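Local coordinates for hydrogenase (NiFe) small subunit HydA (Allochromatium vinosum, PDB 3MYR), which probably relays electrons through its iron-sulfur clusters between the large subunit of the hydrogenase and an outside acceptor, in a complex that oxidises hydrogen, at residues Tyr180-Ile184 with His185-Tyr189; Arg191-Asp195 with Lys196-Ala200; Asp204-Gly207 with Ala208-Gly211; Tyr225-Cys228 with Ala229-Trp233; Gly236-Trp239 with Pro240-Gly244. One frame throughout, in Å; residues are numbered along the deposited sequence.

The five contacts follow one another along the C-terminal part of the small subunit; each closes a short turn of its own, and none encloses or crosses another. Interaction 1 turns the chain after helix 177-180 and brings two ligands to a [4Fe-4S] cluster. Interaction 2 ends helix 191-195 beside the same cluster. Interaction 3 starts and finishes helix 206-210, which packs on Ala200 of interaction 2. Interaction 4 coils the chain at the [3Fe-4S] cluster, its centre about 7 Å from that of interaction 1. Interaction 5 covers that cluster as well; it joins interaction 4 through Trp233 and Ser238 and reaches interaction 1 through Trp239.

Interaction 1. Residues Tyr180-Ile184 with His185-Tyr189; sequences YGQSI and HDRCY. With SF4 (iron/sulfur cluster), chain J.
Between Ser183 and Cys188 the backbone folds into a tight turn outside any regular helix, in which Ile184 O accepts a hydrogen bond from Arg187 N (2.9 Å), the donor standing above the carbonyl plane, and a weak one from Cys188 N. The side chain of Ser183 closes the first part of the turn: with chi1 at 70° its OG sits between its own backbone N and carbonyl carbon and takes a hydrogen bond from Asp186 N at 2.9 Å. A water links Gln182, Ser183 and Asp186, giving a proton to Asp186 OD2 (2.6 Å) and accepting from Ser183 N and Gln182 NE2, while Asp186 OD1 is held by a salt bridge to Arg191. Over the turn, Gln182 CG lies 3.9 Å from Arg187 NE, with amide and guanidinium planes 62° apart. The other side of the turn faces the [4Fe-4S] cluster. His185, with CG anti to the backbone N (chi1 180°), binds FE4 through ND1 at 2.0 Å, and Cys188 SG binds FE1 at 2.3 Å; Cys213 and Cys219 complete the set. Ile184 CG2 packs on cluster S2 at 3.7 Å. One histidine among three cysteines marks the distal cluster of this hydrogenase family, and an imidazole in place of a fourth thiolate probably leaves the cluster less negative and shifts its potential.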
# COMPACT_ATOMS: atom_id res chain seq x y z
N TYR A 180 -19.38 17.45 -2.35
CA TYR A 180 -18.59 18.16 -3.33
C TYR A 180 -19.28 19.48 -3.74
O TYR A 180 -18.84 20.12 -4.67
CB TYR A 180 -18.32 17.31 -4.56
CG TYR A 180 -17.60 16.07 -4.21
CD1 TYR A 180 -18.32 14.88 -3.91
CD2 TYR A 180 -16.20 16.03 -4.20
CE1 TYR A 180 -17.64 13.70 -3.62
CE2 TYR A 180 -15.50 14.84 -3.86
CZ TYR A 180 -16.23 13.70 -3.55
OH TYR A 180 -15.59 12.53 -3.18
N GLY A 181 -20.29 19.92 -3.00
CA GLY A 181 -21.08 21.03 -3.45
C GLY A 181 -20.37 22.37 -3.19
O GLY A 181 -20.77 23.37 -3.73
N GLN A 182 -19.38 22.41 -2.31
CA GLN A 182 -18.71 23.72 -1.95
C GLN A 182 -17.23 23.57 -2.11
O GLN A 182 -16.68 22.48 -1.90
CB GLN A 182 -19.00 24.14 -0.49
CG GLN A 182 -20.51 24.29 -0.16
CD GLN A 182 -21.27 25.48 -0.84
OE1 GLN A 182 -22.50 25.62 -0.64
NE2 GLN A 182 -20.57 26.36 -1.58
N SER A 183 -16.55 24.66 -2.45
CA SER A 183 -15.13 24.60 -2.67
C SER A 183 -14.46 24.56 -1.31
O SER A 183 -15.01 25.06 -0.31
CB SER A 183 -14.61 25.84 -3.45
OG SER A 183 -14.68 27.00 -2.63
N ILE A 184 -13.26 24.02 -1.29
CA ILE A 184 -12.39 24.09 -0.11
C ILE A 184 -12.24 25.56 0.37
O ILE A 184 -12.39 25.90 1.59
CB ILE A 184 -11.00 23.52 -0.45
CG1 ILE A 184 -11.04 21.99 -0.83
CG2 ILE A 184 -9.94 23.77 0.67
CD1 ILE A 184 -11.45 21.06 0.34
N HIS A 185 -11.89 26.43 -0.58
CA HIS A 185 -11.59 27.80 -0.26
C HIS A 185 -12.84 28.54 0.29
O HIS A 185 -12.72 29.45 1.09
CB HIS A 185 -10.99 28.38 -1.54
CG HIS A 185 -10.60 29.81 -1.48
ND1 HIS A 185 -9.44 30.25 -0.83
CD2 HIS A 185 -11.16 30.91 -2.09
CE1 HIS A 185 -9.32 31.55 -1.06
NE2 HIS A 185 -10.29 31.95 -1.89
N ASP A 186 -14.08 28.10 -0.04
CA ASP A 186 -15.24 28.79 0.53
C ASP A 186 -15.59 28.27 1.93
O ASP A 186 -16.55 28.73 2.50
CB ASP A 186 -16.48 28.64 -0.36
CG ASP A 186 -16.47 29.63 -1.54
OD1 ASP A 186 -15.66 30.61 -1.57
OD2 ASP A 186 -17.21 29.40 -2.50
N ARG A 187 -14.82 27.30 2.46
CA ARG A 187 -15.08 26.78 3.79
C ARG A 187 -13.85 26.83 4.70
O ARG A 187 -13.96 26.63 5.89
CB ARG A 187 -15.59 25.31 3.71
CG ARG A 187 -16.93 25.15 2.93
CD ARG A 187 -18.03 25.93 3.69
NE ARG A 187 -19.39 25.40 3.45
CZ ARG A 187 -20.50 26.01 3.84
NH1 ARG A 187 -20.44 27.20 4.48
NH2 ARG A 187 -21.66 25.43 3.64
N CYS A 188 -12.68 27.06 4.12
CA CYS A 188 -11.38 26.94 4.75
C CYS A 188 -11.20 27.89 5.94
O CYS A 188 -11.47 29.10 5.86
CB CYS A 188 -10.29 27.20 3.68
SG CYS A 188 -8.61 27.08 4.41
N TYR A 189 -10.70 27.36 7.05
CA TYR A 189 -10.50 28.20 8.24
C TYR A 189 -9.40 29.28 8.05
O TYR A 189 -9.31 30.15 8.89
CB TYR A 189 -10.25 27.36 9.51
CG TYR A 189 -8.82 26.83 9.57
CD1 TYR A 189 -7.88 27.36 10.46
CD2 TYR A 189 -8.41 25.75 8.73
CE1 TYR A 189 -6.54 26.87 10.52
CE2 TYR A 189 -7.06 25.27 8.74
CZ TYR A 189 -6.15 25.82 9.66
OH TYR A 189 -4.87 25.38 9.68
FE1 SF4 J . -7.50 28.02 2.63
FE2 SF4 J . -5.79 29.96 1.60
FE3 SF4 J . -5.98 27.49 0.43
FE4 SF4 J . -8.03 29.28 0.25
S1 SF4 J . -5.94 29.48 -0.62
S2 SF4 J . -8.22 27.06 0.63
S3 SF4 J . -7.94 30.24 2.34
S4 SF4 J . -5.21 27.96 2.55
O HOH W 1 -18.33 27.08 -2.91

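Interaction 2. Residues Arg191-Asp195 with Lys196-Ala200; sequences RPFYD and KGLFA. With SF4 (iron/sulfur cluster), chain J.
A Schellman motif ends helix 191-195, with Gly197, at a phi of 81°, as the residue that leaves the helix. Its two bonds run back into the last turn: Leu198 N to Phe193 O at 2.8 Å, nearly straight, and Gly197 N to Tyr194 O at 3.1 Å, where the donor stands well above the carbonyl plane. Phe193 O also takes a weak bond from Lys196 N. The ring of Phe193 gathers the side chains that follow. Lys196, bent at chi3 (-94°), folds back until NZ stands over one face of the ring, 4.5 Å from its centroid, in a cation-pi contact. The Leu198 side chain crosses that of Phe193 obliquely, CD1 reaching CD2 at 3.6 Å, and Trp212 adds a further ring against Phe193. Away from this group, Tyr194 CD1 lies 3.8 Å from Phe199 CE1, the two rings meeting at a slant. One turn earlier, Asp195 OD1 lies near the guanidinium plane of Arg191 and is met by NE (3.2 Å) in a salt bridge on its syn side, somewhat out of the carboxylate plane, while Arg191 NH2 reaches back to Asp186 and the carbonyl of His185. Arg191 CA is 3.3 Å from S3 of the [4Fe-4S] cluster, Tyr194 CB packs on the same sulfide, and the Tyr194 ring meets His185 edge-to-face. Phe193 and Leu198 supply the apolar contact that commonly accompanies a Schellman motif, which here ends, at the surface, a short helix whose Arg191 and Tyr194 line the distal cluster pocket.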
# COMPACT_ATOMS: atom_id res chain seq x y z
N ARG A 191 -9.34 31.10 5.32
CA ARG A 191 -9.92 32.02 4.31
C ARG A 191 -10.02 33.45 4.81
O ARG A 191 -9.69 34.39 4.04
CB ARG A 191 -11.31 31.52 3.82
CG ARG A 191 -12.03 32.59 2.87
CD ARG A 191 -11.23 32.71 1.51
NE ARG A 191 -11.98 33.62 0.60
CZ ARG A 191 -13.08 33.28 -0.11
NH1 ARG A 191 -13.70 34.17 -0.90
NH2 ARG A 191 -13.57 32.04 -0.07
N PRO A 192 -10.43 33.67 6.10
CA PRO A 192 -10.45 35.11 6.45
C PRO A 192 -9.06 35.73 6.49
O PRO A 192 -8.93 36.95 6.30
CB PRO A 192 -11.05 35.14 7.83
CG PRO A 192 -12.02 33.89 7.80
CD PRO A 192 -11.16 32.85 7.09
N PHE A 193 -8.04 34.90 6.67
CA PHE A 193 -6.64 35.34 6.57
C PHE A 193 -6.19 35.70 5.14
O PHE A 193 -5.55 36.77 4.89
CB PHE A 193 -5.75 34.32 7.27
CG PHE A 193 -5.92 34.38 8.73
CD1 PHE A 193 -7.09 33.93 9.32
CD2 PHE A 193 -5.01 34.99 9.51
CE1 PHE A 193 -7.28 34.03 10.71
CE2 PHE A 193 -5.18 35.07 10.91
CZ PHE A 193 -6.32 34.66 11.50
N TYR A 194 -6.60 34.84 4.20
CA TYR A 194 -6.50 35.10 2.77
C TYR A 194 -7.09 36.48 2.43
O TYR A 194 -6.42 37.29 1.78
CB TYR A 194 -7.26 34.00 2.01
CG TYR A 194 -7.37 34.35 0.54
CD1 TYR A 194 -6.39 33.88 -0.38
CD2 TYR A 194 -8.45 35.12 0.04
CE1 TYR A 194 -6.48 34.20 -1.77
CE2 TYR A 194 -8.54 35.45 -1.37
CZ TYR A 194 -7.54 34.94 -2.25
OH TYR A 194 -7.53 35.20 -3.61
N ASP A 195 -8.30 36.80 2.96
CA ASP A 195 -8.98 38.00 2.60
C ASP A 195 -8.32 39.22 3.26
O ASP A 195 -8.48 40.28 2.80
CB ASP A 195 -10.42 37.96 3.01
CG ASP A 195 -11.24 36.93 2.20
OD1 ASP A 195 -11.00 36.69 1.00
OD2 ASP A 195 -12.14 36.34 2.81
N LYS A 196 -7.59 39.04 4.36
CA LYS A 196 -6.87 40.13 5.01
C LYS A 196 -5.47 40.29 4.42
O LYS A 196 -4.68 41.15 4.90
CB LYS A 196 -6.69 39.78 6.50
CG LYS A 196 -7.99 39.97 7.30
CD LYS A 196 -7.69 39.86 8.77
CE LYS A 196 -7.89 38.46 9.35
NZ LYS A 196 -8.01 38.57 10.85
N GLY A 197 -5.07 39.41 3.51
CA GLY A 197 -3.70 39.53 2.92
C GLY A 197 -2.62 38.94 3.86
O GLY A 197 -1.47 39.36 3.82
N LEU A 198 -2.99 37.97 4.70
CA LEU A 198 -2.03 37.28 5.57
C LEU A 198 -1.66 35.91 5.00
O LEU A 198 -2.51 35.01 4.86
CB LEU A 198 -2.56 37.17 7.01
CG LEU A 198 -2.93 38.51 7.67
CD1 LEU A 198 -3.74 38.31 8.95
CD2 LEU A 198 -1.67 39.16 8.02
N PHE A 199 -0.39 35.75 4.64
CA PHE A 199 0.02 34.54 3.89
C PHE A 199 1.29 33.91 4.51
O PHE A 199 2.20 34.65 4.87
CB PHE A 199 0.36 34.94 2.45
CG PHE A 199 -0.80 35.45 1.67
CD1 PHE A 199 -1.83 34.56 1.26
CD2 PHE A 199 -0.88 36.80 1.34
CE1 PHE A 199 -2.92 35.07 0.53
CE2 PHE A 199 -1.95 37.28 0.57
CZ PHE A 199 -2.97 36.39 0.19
N ALA A 200 1.37 32.60 4.59
CA ALA A 200 2.63 31.92 4.89
C ALA A 200 3.60 32.06 3.68
O ALA A 200 3.19 32.03 2.55
CB ALA A 200 2.33 30.37 5.22
FE1 SF4 J . -7.50 28.02 2.63
FE2 SF4 J . -5.79 29.96 1.60
FE3 SF4 J . -5.98 27.49 0.43
FE4 SF4 J . -8.03 29.28 0.25
S1 SF4 J . -5.94 29.48 -0.62
S2 SF4 J . -8.22 27.06 0.63
S3 SF4 J . -7.94 30.24 2.34
S4 SF4 J . -5.21 27.96 2.55

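Interaction 3. Residues Asp204-Gly207 with Ala208-Gly211; sequences DDEG and AKQG
With chi1 at 65° and chi2 near zero, the carboxylate of Asp205 is folded back over its own backbone, so that OD1 receives Ala208 N at 3.0 Å on its syn side, tilted out of the carboxylate plane. This is the N-cap bond of helix 206-210; the other oxygen, OD2, accepts from Glu201 N. Ala208 CB lies against OD1 as well, at 3.5 Å. The backbone bonds begin with Lys209 N to Asp205 O (3.0 Å) and continue with Gln210 N to Glu206 O, Gln210 N making a weak second bond to Gly207 O. Glu206 bends at chi2 (63°) and brings OE1 to 3.5 Å from Gln210 CG, its carboxylate turned almost parallel to the amide plane of Gln210. Lys209 stretches back along the first turn, CE lying 3.5 Å from Asp204 O, and its NZ ends on the carbonyl of Ile226 of the large subunit. Asp204 OD2 is also held by that subunit, through Lys461 and Thr462. Gly211, in a Schellman motif, ends the helix after little more than one turn. A carboxylate at the N-cap supplies an acceptor for a first-turn N-H, that of Ala208, and its negative charge probably suits the positive end of the helix.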
# COMPACT_ATOMS: atom_id res chain seq x y z
N ASP A 204 7.28 26.84 7.67
CA ASP A 204 7.32 27.09 9.12
C ASP A 204 7.68 28.53 9.51
O ASP A 204 8.16 28.74 10.60
CB ASP A 204 8.29 26.09 9.81
CG ASP A 204 9.77 26.33 9.42
OD1 ASP A 204 10.02 27.17 8.51
OD2 ASP A 204 10.69 25.72 10.07
N ASP A 205 7.44 29.53 8.65
CA ASP A 205 7.58 30.90 9.11
C ASP A 205 6.44 31.29 10.05
O ASP A 205 5.60 30.48 10.36
CB ASP A 205 7.71 31.89 7.96
CG ASP A 205 6.44 31.95 7.09
OD1 ASP A 205 5.53 31.12 7.31
OD2 ASP A 205 6.32 32.87 6.24
N GLU A 206 6.42 32.55 10.49
CA GLU A 206 5.38 33.02 11.41
C GLU A 206 3.96 32.75 10.85
O GLU A 206 3.11 32.25 11.55
CB GLU A 206 5.59 34.54 11.72
CG GLU A 206 4.58 35.08 12.71
CD GLU A 206 4.65 34.41 14.13
OE1 GLU A 206 3.76 34.73 14.96
OE2 GLU A 206 5.56 33.59 14.42
N GLY A 207 3.71 33.03 9.57
CA GLY A 207 2.40 32.86 8.97
C GLY A 207 2.02 31.37 8.99
O GLY A 207 0.89 31.01 9.29
N ALA A 208 2.97 30.48 8.67
CA ALA A 208 2.65 29.04 8.70
C ALA A 208 2.24 28.64 10.11
O ALA A 208 1.27 27.92 10.29
CB ALA A 208 3.90 28.17 8.22
N LYS A 209 3.00 29.09 11.10
CA LYS A 209 2.74 28.65 12.49
C LYS A 209 1.44 29.18 12.98
O LYS A 209 0.78 28.53 13.80
CB LYS A 209 3.81 29.16 13.48
CG LYS A 209 5.18 28.46 13.29
CD LYS A 209 6.16 29.20 14.24
CE LYS A 209 7.63 28.86 14.08
NZ LYS A 209 7.83 27.49 14.18
N GLN A 210 1.05 30.34 12.47
CA GLN A 210 -0.20 30.98 12.89
C GLN A 210 -1.41 30.58 12.04
O GLN A 210 -2.52 31.04 12.33
CB GLN A 210 -0.08 32.51 12.81
CG GLN A 210 1.01 33.01 13.76
CD GLN A 210 0.56 32.89 15.21
OE1 GLN A 210 -0.50 33.37 15.54
NE2 GLN A 210 1.33 32.18 16.04
N GLY A 211 -1.26 29.71 11.06
CA GLY A 211 -2.44 29.44 10.25
C GLY A 211 -2.85 30.56 9.31
O GLY A 211 -4.04 30.68 8.97

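Interaction 4. Residues Tyr225-Cys228 with Ala229-Trp233; sequences YNAC and ATMKW. With F3S (Fe3-s4 cluster), chain K.
Ala227 O draws the turn together, accepting Met231 N at 2.8 Å almost head-on and Thr230 N at 3.2 Å from above the carbonyl plane, with a weak third bond from Lys232 N. The turn belongs to the loop that carries the first cysteine of the [3Fe-4S] cluster, the medial cluster lying between the two cubanes of the subunit. Cys228 SG, anti to its carbonyl carbon (chi1 -50°), is thereby placed on FE4 at 2.3 Å and beside Trp233; Cys247 and Cys250 provide the other ligands. The sulfur has a second partner: Trp233 NE1 donates to Cys228 SG at 3.5 Å with an angle of 154°, the sulfur lying at the edge of the indole near its plane. The same N-H end of the ring is also close to cluster sulfide S4. A leucine in place of Trp233 would probably leave the Cys228 thiolate without this N-H donor and open a gap beside the cluster where the indole now lies. Asn226, two residues before Cys228, has its ND2 3.6 Å from S3 while its OD1 takes a bond from Ala227 N. At Lys232 the backbone turns to positive phi and its CA-H points at Cys228 O; the Lys232 side chain is extended and its NZ forms a salt bridge with Glu242. Farther out, Met231 reaches Phe179 and helix 151-164, and Trp233 also packs on Lys211 of the large subunit. Ala227 CB rests 4.0 Å from Met231 CB.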
# COMPACT_ATOMS: atom_id res chain seq x y z
N TYR A 225 -13.25 21.24 -5.22
CA TYR A 225 -14.53 20.94 -4.56
C TYR A 225 -14.43 19.62 -3.78
O TYR A 225 -14.10 18.60 -4.39
CB TYR A 225 -15.69 20.91 -5.63
CG TYR A 225 -16.07 22.33 -6.09
CD1 TYR A 225 -17.17 23.02 -5.53
CD2 TYR A 225 -15.25 23.01 -6.96
CE1 TYR A 225 -17.45 24.38 -5.92
CE2 TYR A 225 -15.54 24.32 -7.38
CZ TYR A 225 -16.60 25.00 -6.81
OH TYR A 225 -16.80 26.30 -7.22
N ASN A 226 -14.57 19.67 -2.44
CA ASN A 226 -14.37 18.45 -1.59
C ASN A 226 -14.83 18.87 -0.22
O ASN A 226 -15.10 20.05 -0.03
CB ASN A 226 -12.91 17.96 -1.57
CG ASN A 226 -12.82 16.44 -1.31
OD1 ASN A 226 -13.75 15.88 -0.81
ND2 ASN A 226 -11.72 15.77 -1.72
N ALA A 227 -14.95 17.91 0.72
CA ALA A 227 -15.51 18.18 2.06
C ALA A 227 -14.41 18.29 3.12
O ALA A 227 -14.71 18.26 4.32
CB ALA A 227 -16.47 17.02 2.48
N CYS A 228 -13.14 18.36 2.70
CA CYS A 228 -12.02 18.27 3.65
C CYS A 228 -12.09 19.41 4.68
O CYS A 228 -11.66 19.24 5.82
CB CYS A 228 -10.69 18.39 2.88
SG CYS A 228 -10.65 17.24 1.46
N ALA A 229 -12.50 20.60 4.24
CA ALA A 229 -12.44 21.76 5.12
C ALA A 229 -13.56 21.73 6.18
O ALA A 229 -13.45 22.40 7.18
CB ALA A 229 -12.52 23.09 4.26
N THR A 230 -14.65 20.98 5.93
CA THR A 230 -15.77 20.85 6.87
C THR A 230 -15.84 19.50 7.58
O THR A 230 -16.01 19.47 8.79
CB THR A 230 -17.09 21.12 6.15
OG1 THR A 230 -17.19 20.27 4.98
CG2 THR A 230 -17.09 22.64 5.64
N MET A 231 -15.85 18.40 6.84
CA MET A 231 -15.91 17.08 7.45
C MET A 231 -14.52 16.72 8.00
O MET A 231 -14.40 16.08 9.04
CB MET A 231 -16.32 16.03 6.37
CG MET A 231 -16.38 14.63 6.95
SD MET A 231 -16.76 13.44 5.65
CE MET A 231 -18.42 14.06 5.08
N LYS A 232 -13.45 17.14 7.29
CA LYS A 232 -12.06 16.73 7.66
C LYS A 232 -11.85 15.24 7.49
O LYS A 232 -12.79 14.55 7.08
CB LYS A 232 -11.70 17.14 9.10
CG LYS A 232 -11.86 18.65 9.33
CD LYS A 232 -11.10 18.99 10.61
CE LYS A 232 -11.36 20.50 10.94
NZ LYS A 232 -10.67 20.89 12.26
N TRP A 233 -10.61 14.75 7.77
CA TRP A 233 -10.21 13.41 7.47
C TRP A 233 -10.07 12.54 8.69
O TRP A 233 -9.62 13.00 9.72
CB TRP A 233 -8.82 13.44 6.83
CG TRP A 233 -8.95 13.66 5.38
CD1 TRP A 233 -9.17 14.88 4.68
CD2 TRP A 233 -8.86 12.62 4.41
NE1 TRP A 233 -9.19 14.60 3.28
CE2 TRP A 233 -8.93 13.24 3.12
CE3 TRP A 233 -8.53 11.23 4.51
CZ2 TRP A 233 -8.90 12.46 1.93
CZ3 TRP A 233 -8.46 10.46 3.29
CH2 TRP A 233 -8.62 11.09 2.03
FE1 F3S K . -7.18 19.26 -1.28
FE3 F3S K . -7.35 16.62 -1.75
FE4 F3S K . -8.74 17.63 0.21
S1 F3S K . -5.48 17.87 -1.87
S2 F3S K . -7.62 19.36 0.91
S3 F3S K . -9.03 18.13 -1.96
S4 F3S K . -7.73 15.70 0.24

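Interaction 5. Residues Gly236-Trp239 with Pro240-Gly244; sequences GTSW and PVEAG. With F3S (Fe3-s4 cluster), chain K.
Trp239 and Val241 make the tight half of this contact, side by side and pointing the same way, with Val241 CB over one face of the indole, 3.5 Å from the centroid of the six-membered ring in a CH-pi contact. The chi1 of 67° swings the tryptophan ring back over the following turn, where Glu242 CB also touches Trp239 CD1 at 3.4 Å. Beneath it the backbone is closed by Ala243 N to Trp239 O, 3.0 Å and nearly straight, and a type I turn from Val241 to Gly244 overlaps this closure. At its edge the ring meets the [3Fe-4S] cluster, Trp239 CE3 standing 3.7 Å from S2, and Pro240 CG packs on the same sulfide at 3.8 Å. Contact is looser toward the large subunit. Ser238 OG comes no nearer than 3.7 Å to Glu242 CG, and the extended glutamate passes by, its carboxylate plane at 89° to the indole. Its charge is met from two directions, OE2 by Lys232 and OE1 by Arg238 of the large subunit. With an alanine replacing Trp239, Val241 is likely to lose its ring surface and a gap to open beside sulfide S2. Val241 also touches the distal [4Fe-4S] cluster, so the Trp239-Val241 pair places largely apolar surface between the two clusters, and the low polarity there is likely to influence their potentials, while the paired charges stay at the subunit interface.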
# COMPACT_ATOMS: atom_id res chain seq x y z
N GLY A 236 -12.60 13.21 11.57
CA GLY A 236 -12.58 14.60 12.03
C GLY A 236 -11.22 14.98 12.68
O GLY A 236 -11.16 15.95 13.40
N THR A 237 -10.13 14.27 12.37
CA THR A 237 -8.81 14.47 13.02
C THR A 237 -8.12 15.75 12.46
O THR A 237 -7.62 16.56 13.21
CB THR A 237 -7.89 13.22 12.80
OG1 THR A 237 -8.54 12.06 13.38
CG2 THR A 237 -6.49 13.43 13.41
N SER A 238 -8.00 15.83 11.14
CA SER A 238 -7.28 16.90 10.53
C SER A 238 -7.62 16.93 9.05
O SER A 238 -8.49 16.23 8.59
CB SER A 238 -5.79 16.71 10.73
OG SER A 238 -5.08 17.92 10.45
N TRP A 239 -6.98 17.79 8.32
CA TRP A 239 -7.06 17.79 6.87
C TRP A 239 -5.82 18.50 6.29
O TRP A 239 -5.05 19.09 7.03
CB TRP A 239 -8.35 18.42 6.37
CG TRP A 239 -8.49 19.91 6.63
CD1 TRP A 239 -8.84 20.49 7.81
CD2 TRP A 239 -8.54 20.94 5.63
NE1 TRP A 239 -9.03 21.86 7.61
CE2 TRP A 239 -8.85 22.14 6.28
CE3 TRP A 239 -8.42 20.94 4.20
CZ2 TRP A 239 -9.00 23.36 5.59
CZ3 TRP A 239 -8.55 22.14 3.52
CH2 TRP A 239 -8.79 23.34 4.21
N PRO A 240 -5.59 18.39 4.97
CA PRO A 240 -4.27 18.80 4.47
C PRO A 240 -3.85 20.22 4.82
O PRO A 240 -2.75 20.43 5.32
CB PRO A 240 -4.45 18.68 2.96
CG PRO A 240 -5.19 17.28 2.90
CD PRO A 240 -6.29 17.55 4.00
N VAL A 241 -4.75 21.19 4.67
CA VAL A 241 -4.39 22.57 4.96
C VAL A 241 -4.25 22.78 6.48
O VAL A 241 -3.34 23.46 6.96
CB VAL A 241 -5.48 23.52 4.37
CG1 VAL A 241 -5.34 24.98 4.99
CG2 VAL A 241 -5.35 23.56 2.80
N GLU A 242 -5.05 22.08 7.28
CA GLU A 242 -4.87 22.23 8.72
C GLU A 242 -3.51 21.70 9.19
O GLU A 242 -2.86 22.28 10.05
CB GLU A 242 -6.00 21.51 9.48
CG GLU A 242 -5.75 21.56 10.96
CD GLU A 242 -6.89 20.92 11.81
OE1 GLU A 242 -6.62 20.50 12.94
OE2 GLU A 242 -8.06 20.87 11.38
N ALA A 243 -3.03 20.62 8.59
CA ALA A 243 -1.70 20.12 8.88
C ALA A 243 -0.53 20.85 8.19
O ALA A 243 0.59 20.37 8.30
CB ALA A 243 -1.61 18.57 8.55
N GLY A 244 -0.81 21.89 7.40
CA GLY A 244 0.22 22.83 6.96
C GLY A 244 0.63 22.67 5.49
O GLY A 244 1.56 23.28 5.08
FE1 F3S K . -7.18 19.26 -1.28
FE3 F3S K . -7.35 16.62 -1.75
FE4 F3S K . -8.74 17.63 0.21
S1 F3S K . -5.48 17.87 -1.87
S2 F3S K . -7.62 19.36 0.91
S3 F3S K . -9.03 18.13 -1.96
S4 F3S K . -7.73 15.70 0.24